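Local coordinates for paternally-expressed gene 3 protein (Homo sapiens, PDB 4BHX), which acts in p53-linked and TNF-linked apoptosis pathways, and uses its SCAN domain, the part crystallised here, to form homo- or heterodimers that control gene expression, at residues 26-29 / 30-34. Numbering follows the deposited sequence.
Sequences KTLI and KLRNL. With EDO (1,2-ethanediol), chain I; EDO (1,2-ethanediol), chain N.
The guanidinium of Arg32 carries Leu28 CD2 over one face: the methyl stands 3.2 Å above the plane, displaced from the centre of the group, and lies 3.5 Å from both Arg32 NH1 and NH2. This i/i+4 pairing sits on a face of helix 24-39 of the all-helical SCAN domain that is at least partly exposed in the single chain. Leu28 sets CG opposite its backbone N (chi1 176°), and the Arg32 chain, extended from CG to NE, carries its flat end across to it. The contact is therefore apolar packing against a charged group's face.

The second flat group, the Asn33 amide, has a polar partner on its oxygen, where O1 of a 1,2-ethanediol, probably from the crystallisation liquor, donates a 3.0 Å hydrogen bond to OD1. Its ND2 approaches Ile29 CG2 at 3.7 Å, the two side chains running alongside each other. ND2 is also near Ile29 O, but the angle is poor for a hydrogen bond; that carbonyl instead accepts from Asn33 N.

Four successive i+4 to i backbone bonds, from the amides of Lys30 through Asn33 to the carbonyls of Lys26 through Ile29, establish regular alpha-helical geometry, with N-H···O angles of 163-174°. On the side facing helix 6-15, Thr27 and Leu31 point the same way, their methyls CG2 and CD1 4.2 Å apart; Leu31 continues onto Phe13, and Thr27 packs on Tyr18 and Val22. Thr27 OG1 lies beside its own backbone N, suitably placed for its hydrogen bond to Gly23 O. In the single chain Lys30 is exposed, and its aliphatic part folds over the preceding turn, bringing its CG within 3.2 Å of Lys26 O.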
loop_
_atom_site.group_PDB
_atom_site.type_symbol
_atom_site.label_atom_id
_atom_site.label_comp_id
_atom_site.label_asym_id
_atom_site.label_seq_id
_atom_site.Cartn_x
_atom_site.Cartn_y
_atom_site.Cartn_z
ATOM N N LYS A 26 1.508 4.612 23.231
ATOM C CA LYS A 26 2.629 4.922 22.354
ATOM C C LYS A 26 2.529 4.121 21.051
ATOM O O LYS A 26 2.929 4.579 20.001
ATOM C CB LYS A 26 3.936 4.643 23.076
ATOM C CG LYS A 26 4.268 5.719 24.105
ATOM C CD LYS A 26 5.658 5.504 24.718
ATOM C CE LYS A 26 5.649 5.905 26.208
ATOM N NZ LYS A 26 6.994 6.166 26.826
ATOM N N THR A 27 1.950 2.940 21.107
ATOM C CA THR A 27 1.802 2.125 19.903
ATOM C C THR A 27 0.765 2.767 18.985
ATOM O O THR A 27 0.989 2.828 17.750
ATOM C CB THR A 27 1.402 0.714 20.194
ATOM O OG1 THR A 27 2.464 0.061 20.899
ATOM C CG2 THR A 27 1.087 -0.049 18.835
ATOM N N LEU A 28 -0.302 3.318 19.560
ATOM C CA LEU A 28 -1.262 4.072 18.746
ATOM C C LEU A 28 -0.615 5.270 18.061
ATOM O O LEU A 28 -0.867 5.543 16.889
ATOM C CB LEU A 28 -2.442 4.589 19.586
ATOM C CG LEU A 28 -3.443 5.448 18.884
ATOM C CD1 LEU A 28 -3.953 4.718 17.626
ATOM C CD2 LEU A 28 -4.618 5.865 19.788
ATOM N N ILE A 29 0.160 6.039 18.818
ATOM C CA ILE A 29 0.815 7.237 18.268
ATOM C C ILE A 29 1.673 6.839 17.060
ATOM O O ILE A 29 1.639 7.500 16.035
ATOM C CB ILE A 29 1.613 7.975 19.363
ATOM C CG1 ILE A 29 0.632 8.610 20.380
ATOM C CG2 ILE A 29 2.472 9.100 18.775
ATOM C CD1 ILE A 29 1.319 9.069 21.659
ATOM N N LYS A 30 2.455 5.766 17.202
ATOM C CA LYS A 30 3.326 5.293 16.138
ATOM C C LYS A 30 2.560 4.865 14.889
ATOM O O LYS A 30 2.903 5.233 13.745
ATOM C CB LYS A 30 4.129 4.098 16.585
ATOM C CG LYS A 30 5.142 4.409 17.632
ATOM C CD LYS A 30 5.464 3.117 18.362
ATOM C CE LYS A 30 6.823 2.561 18.070
ATOM N NZ LYS A 30 7.694 2.784 19.258
ATOM N N LEU A 31 1.549 4.055 15.108
ATOM C CA LEU A 31 0.718 3.628 13.994
ATOM C C LEU A 31 0.086 4.790 13.235
ATOM O O LEU A 31 -0.010 4.790 12.008
ATOM C CB LEU A 31 -0.381 2.657 14.496
ATOM C CG LEU A 31 -0.002 1.206 14.797
ATOM C CD1 LEU A 31 -1.188 0.417 15.394
ATOM C CD2 LEU A 31 0.549 0.535 13.551
ATOM N N ARG A 32 -0.450 5.738 13.965
ATOM C CA ARG A 32 -1.000 6.902 13.343
ATOM C C ARG A 32 0.012 7.674 12.518
ATOM O O ARG A 32 -0.267 8.008 11.417
ATOM C CB ARG A 32 -1.570 7.892 14.360
ATOM C CG ARG A 32 -2.946 7.564 14.842
ATOM C CD ARG A 32 -3.556 8.772 15.598
ATOM N NE ARG A 32 -4.862 8.371 16.140
ATOM C CZ ARG A 32 -5.259 8.515 17.403
ATOM N NH1 ARG A 32 -4.467 9.083 18.317
ATOM N NH2 ARG A 32 -6.467 8.103 17.751
ATOM N N ASN A 33 1.159 7.984 13.096
ATOM C CA ASN A 33 2.274 8.655 12.350
ATOM C C ASN A 33 2.659 7.916 11.074
ATOM O O ASN A 33 2.733 8.522 10.002
ATOM C CB ASN A 33 3.463 8.801 13.254
ATOM C CG ASN A 33 3.250 9.848 14.326
ATOM O OD1 ASN A 33 2.483 10.768 14.115
ATOM N ND2 ASN A 33 3.939 9.741 15.438
ATOM N N LEU A 34 2.855 6.592 11.165
ATOM C CA LEU A 34 3.190 5.773 9.998
ATOM C C LEU A 34 2.133 5.824 8.930
ATOM O O LEU A 34 2.442 5.969 7.748
ATOM C CB LEU A 34 3.512 4.333 10.383
ATOM C CG LEU A 34 4.736 4.169 11.300
ATOM C CD1 LEU A 34 4.754 2.759 11.909
ATOM C CD2 LEU A 34 6.025 4.482 10.533
HETATM C C1 EDO I . 8.529 3.419 27.496
HETATM O O1 EDO I . 7.112 3.409 27.761
HETATM C C2 EDO I . 8.807 2.951 26.077
HETATM O O2 EDO I . 9.282 4.010 25.239
HETATM C C1 EDO N . -1.261 11.635 14.820
HETATM O O1 EDO N . -0.068 11.327 15.561
HETATM C C2 EDO N . -1.667 13.093 14.969
HETATM O O2 EDO N . -0.588 13.928 14.527
#